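Local structure of putative diflavin flavoprotein A 3 (Nostoc sp., 3FNI) at residues F10-Y15 with G63-A68; E49-V54 with L77-G82; I92-G97 with A121-Q126. The protein probably passes electrons from NADH to oxygen, reducing it to water, with this chain being the flavodoxin-like domain of the modular protein. All blocks are in the same frame, centred on the assembly; numbering follows the deposited sequence.

Interaction 1. Residues F10-Y15 with G63-A68; sequences FYVSEY and GMSPAA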
loop_
_atom_site.group_PDB
_atom_site.type_symbol
_atom_site.label_atom_id
_atom_site.label_comp_id
_atom_site.label_asym_id
_atom_site.label_seq_id
_atom_site.Cartn_x
_atom_site.Cartn_y
_atom_site.Cartn_z
ATOM N N PHE A 10 2.867 1.375 2.484
ATOM C CA PHE A 10 4.295 1.125 2.349
ATOM C C PHE A 10 4.824 1.548 0.990
ATOM O O PHE A 10 4.340 1.085 -0.042
ATOM C CB PHE A 10 4.589 -0.361 2.540
ATOM C CG PHE A 10 3.922 -0.968 3.736
ATOM C CD1 PHE A 10 2.548 -1.193 3.749
ATOM C CD2 PHE A 10 4.673 -1.349 4.841
ATOM C CE1 PHE A 10 1.929 -1.796 4.845
ATOM C CE2 PHE A 10 4.071 -1.951 5.943
ATOM C CZ PHE A 10 2.695 -2.176 5.944
ATOM N N TYR A 11 5.827 2.417 0.991
ATOM C CA TYR A 11 6.412 2.882 -0.255
ATOM C C TYR A 11 7.763 3.547 -0.008
ATOM O O TYR A 11 8.142 3.785 1.136
ATOM C CB TYR A 11 5.467 3.864 -0.955
ATOM C CG TYR A 11 5.329 5.206 -0.267
ATOM C CD1 TYR A 11 4.484 5.372 0.830
ATOM C CD2 TYR A 11 6.046 6.316 -0.720
ATOM C CE1 TYR A 11 4.353 6.613 1.461
ATOM C CE2 TYR A 11 5.924 7.563 -0.097
ATOM C CZ TYR A 11 5.076 7.705 0.990
ATOM O OH TYR A 11 4.941 8.937 1.594
ATOM N N VAL A 12 8.487 3.843 -1.084
ATOM C CA VAL A 12 9.792 4.490 -0.968
ATOM C C VAL A 12 9.622 6.007 -1.106
ATOM O O VAL A 12 9.320 6.522 -2.184
ATOM C CB VAL A 12 10.786 3.922 -2.039
ATOM C CG1 VAL A 12 10.072 3.745 -3.373
ATOM C CG2 VAL A 12 11.995 4.848 -2.196
ATOM N N SER A 13 9.799 6.723 0.001
ATOM C CA SER A 13 9.629 8.167 -0.022
ATOM C C SER A 13 10.595 8.855 -0.970
ATOM O O SER A 13 11.715 8.392 -1.191
ATOM C CB SER A 13 9.770 8.763 1.387
ATOM O OG SER A 13 11.110 8.722 1.839
ATOM N N GLU A 14 10.125 9.961 -1.538
ATOM C CA GLU A 14 10.885 10.785 -2.471
ATOM C C GLU A 14 11.238 10.113 -3.793
ATOM O O GLU A 14 11.941 10.706 -4.610
ATOM C CB GLU A 14 12.164 11.299 -1.810
ATOM C CG GLU A 14 11.966 11.893 -0.420
ATOM C CD GLU A 14 13.059 12.880 -0.058
ATOM O OE1 GLU A 14 13.431 12.953 1.131
ATOM O OE2 GLU A 14 13.531 13.590 -0.969
ATOM N N TYR A 15 10.778 8.880 -4.003
ATOM C CA TYR A 15 11.043 8.186 -5.267
ATOM C C TYR A 15 9.883 8.496 -6.208
ATOM O O TYR A 15 8.740 8.135 -5.929
ATOM C CB TYR A 15 11.150 6.662 -5.066
ATOM C CG TYR A 15 11.128 5.868 -6.366
ATOM C CD1 TYR A 15 10.290 4.766 -6.508
ATOM C CD2 TYR A 15 11.891 6.260 -7.471
ATOM C CE1 TYR A 15 10.190 4.077 -7.708
ATOM C CE2 TYR A 15 11.801 5.573 -8.689
ATOM C CZ TYR A 15 10.936 4.481 -8.797
ATOM O OH TYR A 15 10.774 3.812 -9.994
ATOM N N GLY A 63 3.573 0.872 -2.718
ATOM C CA GLY A 63 4.091 1.688 -3.800
ATOM C C GLY A 63 5.282 0.942 -4.371
ATOM O O GLY A 63 6.053 0.354 -3.618
HETATM N N MSE A 64 5.437 0.946 -5.690
HETATM C CA MSE A 64 6.548 0.239 -6.312
HETATM C C MSE A 64 7.904 0.865 -5.995
HETATM O O MSE A 64 8.027 2.082 -5.840
HETATM C CB MSE A 64 6.354 0.173 -7.828
HETATM C CG MSE A 64 5.058 -0.505 -8.260
HETATM SE SE MSE A 64 4.753 -2.205 -7.374
HETATM C CE MSE A 64 6.314 -3.156 -8.022
ATOM N N SER A 65 8.922 0.018 -5.893
ATOM C CA SER A 65 10.268 0.474 -5.600
ATOM C C SER A 65 11.140 0.487 -6.846
ATOM O O SER A 65 10.825 -0.156 -7.854
ATOM C CB SER A 65 10.909 -0.410 -4.538
ATOM O OG SER A 65 10.416 -0.078 -3.252
ATOM N N PRO A 66 12.260 1.222 -6.791
ATOM C CA PRO A 66 13.155 1.291 -7.944
ATOM C C PRO A 66 13.820 -0.051 -8.212
ATOM O O PRO A 66 14.222 -0.750 -7.284
ATOM C CB PRO A 66 14.165 2.363 -7.536
ATOM C CG PRO A 66 13.412 3.195 -6.539
ATOM C CD PRO A 66 12.683 2.167 -5.743
ATOM N N ALA A 67 13.920 -0.409 -9.485
ATOM C CA ALA A 67 14.555 -1.653 -9.876
ATOM C C ALA A 67 16.053 -1.545 -9.610
ATOM O O ALA A 67 16.804 -2.493 -9.841
ATOM C CB ALA A 67 14.303 -1.926 -11.345
ATOM N N ALA A 68 16.479 -0.386 -9.115
ATOM C CA ALA A 68 17.885 -0.139 -8.812
ATOM C C ALA A 68 18.212 -0.423 -7.345
ATOM O O ALA A 68 19.378 -0.594 -6.990
ATOM C CB ALA A 68 18.251 1.315 -9.161
#
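Tyr15 and Pro66 meet tip to tip, with the CG tip of the proline ring over one face of the phenol ring. CG of Pro66 sits 3.3 Å from the centroid of the Tyr15 ring and only 2° off its normal, a CH-pi contact. The Tyr15 torsion makes this possible: CG is anti to the backbone N (chi1 168°). The carbonyl of Met64 (modelled as selenomethionine) approaches the same ring at its edge, in plane, its O 3.5 Å from Tyr15 CE1. Val12 points at the other segment. Its CG1, between the backbone N and the carbonyl carbon, lies 3.9 Å from Pro66 CD and 3.8 Å from Ser65 OG. Deeper in, the CB of Tyr11 rests 3.8 Å from the CA of Gly63. Gly63 N donates to Phe10 O at 2.8 Å, nearly along the C=O axis, where strands 6-11 and 57-63 lie side by side. The two loops leave the C-terminal ends of these parallel strands, the end where flavodoxin-like domains bind FMN. Tyr15 OH is hydrogen-bonded to Asp100. The Tyr15 ring is thus fixed by a polar bond at its hydroxyl and by apolar packing over one face, which should limit its rotation.

Interaction 2. Residues E49-V54 with L77-G82; sequences ELRELV and LSTILG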
loop_
_atom_site.group_PDB
_atom_site.type_symbol
_atom_site.label_atom_id
_atom_site.label_comp_id
_atom_site.label_asym_id
_atom_site.label_seq_id
_atom_site.Cartn_x
_atom_site.Cartn_y
_atom_site.Cartn_z
ATOM N N GLU A 49 9.221 -5.750 14.046
ATOM C CA GLU A 49 8.188 -4.757 14.282
ATOM C C GLU A 49 7.431 -4.547 12.977
ATOM O O GLU A 49 6.262 -4.164 12.986
ATOM C CB GLU A 49 8.801 -3.443 14.783
ATOM C CG GLU A 49 9.364 -2.541 13.701
ATOM C CD GLU A 49 9.876 -1.214 14.247
ATOM O OE1 GLU A 49 10.208 -0.330 13.427
ATOM O OE2 GLU A 49 9.952 -1.053 15.488
ATOM N N LEU A 50 8.099 -4.812 11.856
ATOM C CA LEU A 50 7.473 -4.681 10.540
ATOM C C LEU A 50 6.433 -5.784 10.361
ATOM O O LEU A 50 5.398 -5.565 9.734
ATOM C CB LEU A 50 8.518 -4.775 9.422
ATOM C CG LEU A 50 7.977 -4.770 7.983
ATOM C CD1 LEU A 50 7.139 -3.519 7.736
ATOM C CD2 LEU A 50 9.145 -4.837 6.993
ATOM N N ARG A 51 6.720 -6.967 10.906
ATOM C CA ARG A 51 5.791 -8.098 10.824
ATOM C C ARG A 51 4.577 -7.798 11.695
ATOM O O ARG A 51 3.449 -8.141 11.350
ATOM C CB ARG A 51 6.430 -9.392 11.342
ATOM C CG ARG A 51 7.572 -9.948 10.522
ATOM C CD ARG A 51 7.820 -11.417 10.883
ATOM N NE ARG A 51 8.869 -12.008 10.058
ATOM C CZ ARG A 51 10.149 -11.654 10.114
ATOM N NH1 ARG A 51 10.544 -10.717 10.966
ATOM N NH2 ARG A 51 11.030 -12.220 9.303
ATOM N N GLU A 52 4.833 -7.171 12.838
ATOM C CA GLU A 52 3.783 -6.816 13.776
ATOM C C GLU A 52 2.860 -5.761 13.213
ATOM O O GLU A 52 1.654 -5.784 13.460
ATOM C CB GLU A 52 4.373 -6.258 15.059
ATOM C CG GLU A 52 4.995 -7.260 15.985
ATOM C CD GLU A 52 5.208 -6.655 17.346
ATOM O OE1 GLU A 52 6.026 -5.711 17.457
ATOM O OE2 GLU A 52 4.539 -7.105 18.300
ATOM N N LEU A 53 3.436 -4.812 12.486
ATOM C CA LEU A 53 2.646 -3.740 11.904
ATOM C C LEU A 53 1.710 -4.300 10.855
ATOM O O LEU A 53 0.509 -4.038 10.882
ATOM C CB LEU A 53 3.555 -2.675 11.288
ATOM C CG LEU A 53 2.941 -1.684 10.295
ATOM C CD1 LEU A 53 1.595 -1.155 10.778
ATOM C CD2 LEU A 53 3.923 -0.550 10.113
ATOM N N VAL A 54 2.268 -5.071 9.931
ATOM C CA VAL A 54 1.464 -5.675 8.880
ATOM C C VAL A 54 0.385 -6.523 9.535
ATOM O O VAL A 54 -0.764 -6.537 9.091
ATOM C CB VAL A 54 2.328 -6.562 7.961
ATOM C CG1 VAL A 54 1.440 -7.345 7.007
ATOM C CG2 VAL A 54 3.307 -5.688 7.174
ATOM N N LEU A 77 10.268 -6.065 1.593
ATOM C CA LEU A 77 9.224 -6.577 0.718
ATOM C C LEU A 77 8.875 -8.035 1.016
ATOM O O LEU A 77 7.696 -8.387 1.142
ATOM C CB LEU A 77 9.665 -6.430 -0.736
ATOM C CG LEU A 77 8.567 -6.548 -1.790
ATOM C CD1 LEU A 77 7.406 -5.607 -1.447
ATOM C CD2 LEU A 77 9.149 -6.210 -3.151
ATOM N N SER A 78 9.906 -8.874 1.120
ATOM C CA SER A 78 9.742 -10.299 1.425
ATOM C C SER A 78 9.076 -10.474 2.780
ATOM O O SER A 78 8.271 -11.381 2.985
ATOM C CB SER A 78 11.101 -11.004 1.472
ATOM O OG SER A 78 11.714 -11.027 0.203
ATOM N N THR A 79 9.436 -9.599 3.710
ATOM C CA THR A 79 8.892 -9.654 5.057
ATOM C C THR A 79 7.395 -9.362 5.040
ATOM O O THR A 79 6.628 -9.988 5.769
ATOM C CB THR A 79 9.605 -8.644 5.967
ATOM O OG1 THR A 79 11.022 -8.802 5.826
ATOM C CG2 THR A 79 9.225 -8.864 7.416
ATOM N N ILE A 80 6.983 -8.417 4.200
ATOM C CA ILE A 80 5.573 -8.056 4.107
ATOM C C ILE A 80 4.774 -9.208 3.496
ATOM O O ILE A 80 3.668 -9.517 3.948
ATOM C CB ILE A 80 5.376 -6.772 3.250
ATOM C CG1 ILE A 80 6.032 -5.572 3.944
ATOM C CG2 ILE A 80 3.893 -6.496 3.051
ATOM C CD1 ILE A 80 5.988 -4.279 3.131
ATOM N N LEU A 81 5.350 -9.841 2.477
ATOM C CA LEU A 81 4.722 -10.965 1.791
ATOM C C LEU A 81 4.539 -12.160 2.718
ATOM O O LEU A 81 3.637 -12.976 2.523
ATOM C CB LEU A 81 5.559 -11.376 0.578
ATOM C CG LEU A 81 5.535 -10.421 -0.622
ATOM C CD1 LEU A 81 6.587 -10.842 -1.638
ATOM C CD2 LEU A 81 4.146 -10.415 -1.242
ATOM N N GLY A 82 5.399 -12.268 3.723
ATOM C CA GLY A 82 5.280 -13.365 4.657
ATOM C C GLY A 82 4.563 -12.966 5.930
ATOM O O GLY A 82 4.306 -13.818 6.776
#
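Arg51 reaches from helix 49-54 across to Thr79 of helix 77-82. From CB, the chain turns so that CG is anti to the carbonyl carbon (chi1 -67°). CG is the first atom to touch, 3.7 Å from the CG2 methyl of Thr79. The chain then runs extended from CG to NE and crosses Thr79 at about a right angle. NE passes the same methyl, with Arg51 NE 4.1 Å from Thr79 CG2. At the tip the last torsion (chi4 67°) turns the guanidinium so that one face meets Thr79 CG2. The methyl stands over its centre, 4.0 Å from Arg51 CZ. The Arg51 side chain also touches Ser83, later on the same helix as Thr79.

The two helices lie side by side on one face of the parallel sheet of the flavodoxin-like fold. Their segment axes approach to 9.2 Å and cross at -43°. Helix 47-55 leads from strand 35-40 to strand 57-63, and helix 70-83 leads on to strand 89-93. Phe10 of strand 6-11 lies beneath both, touching Leu50, Val54 and Ile80.

Nearer the sheet the contact is wholly apolar. Leu50 CG is anti to the backbone N, and the Leu50 side chain crosses that of Thr79 obliquely, with Leu50 CD2 4.0 Å from Thr79 CB. Val54 CG2 packs 4.2 Å from Ile80 CG1. The hydroxyl of Thr79 stays with its own helix: OG1 is hydrogen-bonded to the carbonyl O of Gly75, while CG2, anti to the backbone N, faces Arg51.

Interaction 3. Residues I92-G97 with A121-Q126; sequences IFETGG and AIRIKQ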
loop_
_atom_site.group_PDB
_atom_site.type_symbol
_atom_site.label_atom_id
_atom_site.label_comp_id
_atom_site.label_asym_id
_atom_site.label_seq_id
_atom_site.Cartn_x
_atom_site.Cartn_y
_atom_site.Cartn_z
ATOM N N ILE A 92 -2.115 -1.404 -4.977
ATOM C CA ILE A 92 -0.750 -1.066 -5.378
ATOM C C ILE A 92 -0.679 0.043 -6.430
ATOM O O ILE A 92 -1.473 0.071 -7.370
ATOM C CB ILE A 92 -0.023 -2.332 -5.926
ATOM C CG1 ILE A 92 0.036 -3.403 -4.820
ATOM C CG2 ILE A 92 1.377 -1.968 -6.427
ATOM C CD1 ILE A 92 0.596 -4.757 -5.253
ATOM N N PHE A 93 0.279 0.955 -6.272
ATOM C CA PHE A 93 0.437 2.040 -7.230
ATOM C C PHE A 93 1.843 2.155 -7.785
ATOM O O PHE A 93 2.819 1.783 -7.124
ATOM C CB PHE A 93 0.017 3.380 -6.609
ATOM C CG PHE A 93 0.896 3.848 -5.477
ATOM C CD1 PHE A 93 2.035 4.611 -5.722
ATOM C CD2 PHE A 93 0.565 3.552 -4.157
ATOM C CE1 PHE A 93 2.824 5.077 -4.672
ATOM C CE2 PHE A 93 1.350 4.013 -3.100
ATOM C CZ PHE A 93 2.479 4.777 -3.358
ATOM N N GLU A 94 1.921 2.647 -9.023
ATOM C CA GLU A 94 3.184 2.880 -9.714
ATOM C C GLU A 94 3.616 4.261 -9.255
ATOM O O GLU A 94 2.790 5.037 -8.782
ATOM C CB GLU A 94 3.002 2.900 -11.238
ATOM C CG GLU A 94 2.617 1.585 -11.868
ATOM C CD GLU A 94 2.843 1.576 -13.382
ATOM O OE1 GLU A 94 2.811 2.655 -14.003
ATOM O OE2 GLU A 94 3.039 0.490 -13.953
ATOM N N THR A 95 4.892 4.587 -9.415
ATOM C CA THR A 95 5.385 5.881 -8.955
ATOM C C THR A 95 5.614 6.928 -10.033
ATOM O O THR A 95 5.616 8.121 -9.742
ATOM C CB THR A 95 6.709 5.715 -8.201
ATOM O OG1 THR A 95 7.733 5.342 -9.133
ATOM C CG2 THR A 95 6.578 4.636 -7.125
ATOM N N GLY A 96 5.806 6.486 -11.269
ATOM C CA GLY A 96 6.069 7.427 -12.337
ATOM C C GLY A 96 7.511 7.901 -12.231
ATOM O O GLY A 96 7.867 8.938 -12.783
ATOM N N GLY A 97 8.339 7.140 -11.516
ATOM C CA GLY A 97 9.736 7.502 -11.342
ATOM C C GLY A 97 10.649 7.044 -12.466
ATOM O O GLY A 97 11.766 7.544 -12.605
ATOM N N ALA A 121 -5.164 -1.606 -9.649
ATOM C CA ALA A 121 -3.799 -1.100 -9.505
ATOM C C ALA A 121 -3.636 0.218 -10.253
ATOM O O ALA A 121 -3.860 0.279 -11.461
ATOM C CB ALA A 121 -2.794 -2.121 -10.030
ATOM N N ILE A 122 -3.255 1.277 -9.542
ATOM C CA ILE A 122 -3.079 2.567 -10.189
ATOM C C ILE A 122 -1.763 2.604 -10.959
ATOM O O ILE A 122 -0.681 2.423 -10.398
ATOM C CB ILE A 122 -3.144 3.743 -9.169
ATOM C CG1 ILE A 122 -1.869 4.584 -9.245
ATOM C CG2 ILE A 122 -3.373 3.218 -7.769
ATOM C CD1 ILE A 122 -1.892 5.816 -8.395
ATOM N N ARG A 123 -1.875 2.836 -12.260
ATOM C CA ARG A 123 -0.717 2.874 -13.132
ATOM C C ARG A 123 -0.437 4.296 -13.609
ATOM O O ARG A 123 -1.361 5.068 -13.870
ATOM C CB ARG A 123 -0.963 1.926 -14.307
ATOM C CG ARG A 123 -1.261 0.497 -13.850
ATOM C CD ARG A 123 -1.843 -0.335 -14.966
ATOM N NE ARG A 123 -2.191 -1.690 -14.540
ATOM C CZ ARG A 123 -1.314 -2.677 -14.381
ATOM N NH1 ARG A 123 -1.728 -3.878 -13.993
ATOM N NH2 ARG A 123 -0.025 -2.468 -14.611
ATOM N N ILE A 124 0.843 4.642 -13.700
ATOM C CA ILE A 124 1.252 5.974 -14.132
ATOM C C ILE A 124 2.169 5.894 -15.332
ATOM O O ILE A 124 3.313 5.455 -15.214
ATOM C CB ILE A 124 2.006 6.742 -13.008
ATOM C CG1 ILE A 124 1.024 7.198 -11.925
ATOM C CG2 ILE A 124 2.728 7.948 -13.589
ATOM C CD1 ILE A 124 0.472 6.074 -11.108
ATOM N N LYS A 125 1.666 6.319 -16.487
ATOM C CA LYS A 125 2.457 6.302 -17.718
ATOM C C LYS A 125 2.957 7.711 -18.011
ATOM O O LYS A 125 4.006 7.892 -18.625
ATOM C CB LYS A 125 1.609 5.825 -18.904
ATOM C CG LYS A 125 0.781 4.571 -18.650
ATOM C CD LYS A 125 -0.711 4.891 -18.654
ATOM C CE LYS A 125 -1.148 5.465 -20.002
ATOM N NZ LYS A 125 -2.605 5.785 -20.046
ATOM N N GLN A 126 2.184 8.696 -17.560
ATOM C CA GLN A 126 2.493 10.106 -17.760
ATOM C C GLN A 126 2.563 10.844 -16.426
ATOM O O GLN A 126 2.140 10.316 -15.396
ATOM C CB GLN A 126 1.408 10.736 -18.634
ATOM C CG GLN A 126 1.251 10.064 -19.994
ATOM C CD GLN A 126 0.087 10.624 -20.789
ATOM O OE1 GLN A 126 -1.078 10.408 -20.445
ATOM N NE2 GLN A 126 0.397 11.357 -21.856
HETATM O O HOH W 1 1.264 -0.714 -16.009
HETATM O O HOH W 2 5.455 4.640 -13.288
#
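The parallel sheet of the flavodoxin-like fold is extended here by a single beta bridge, between the end of strand 89-93 and the segment that follows the short edge strand 116-117. The segments run the same way, and Phe93 is bridged to Ile122 in the parallel pattern. Ile122 N gives a weak hydrogen bond to Ile92 O. Ile122 O takes a straighter hydrogen bond from Glu94 N at 3.0 Å, nearly along the C=O axis. Beside the bridge, CB of Phe93 packs 3.5 Å from Ile122 CG1. The Phe93 ring leads away from this segment, against helix 18-31.

Beyond the strand, Glu94 replaces backbone pairing with its side chain. CG is anti to the carbonyl carbon (chi1 -67°), and the extended chain carries the carboxylate to the backbone of Ile124. Ile124 N donates to Glu94 OE1 at 2.8 Å, meeting it from above the carboxylate plane. The other oxygen, OE2, takes a hydrogen bond from a water that in turn accepts from Arg123 NH2 at 2.6 Å. The charges are thus linked through water rather than by direct contact, while Arg123 NH1 forms a salt bridge with Asp104. A second water accepts weakly from Gly96 N and lies 3.0 Å from Ile124 O, where it may donate. Positive phi at Gly96 (76°) favours glycine, and a CB here would clash with Ile124 CG2, which lies 3.6 Å from Gly96 CA.

In the fold
Strand 6-11 enters interaction 1 first. Its partner, 63-68, begins at the end of strand 57-63, after helix 18-31, strand 35-40 and helix 47-55, so the contact closes a long loop. Interaction 2 opens inside that loop at 49-54 and closes beyond it at 77-82, so the two cross along the chain. The Phe10 side chain, near the end of strand 6-11, joins the two. Interaction 3 follows in series and closes the loop that carries helix 103-112. It meets interaction 1 at Thr95, which touches Tyr15, and where Met64 N probably bonds to Phe93 O. Interactions 2 and 3 do not touch. Together they join two helices on one face of the sheet and the loops at the C-terminal ends of its strands.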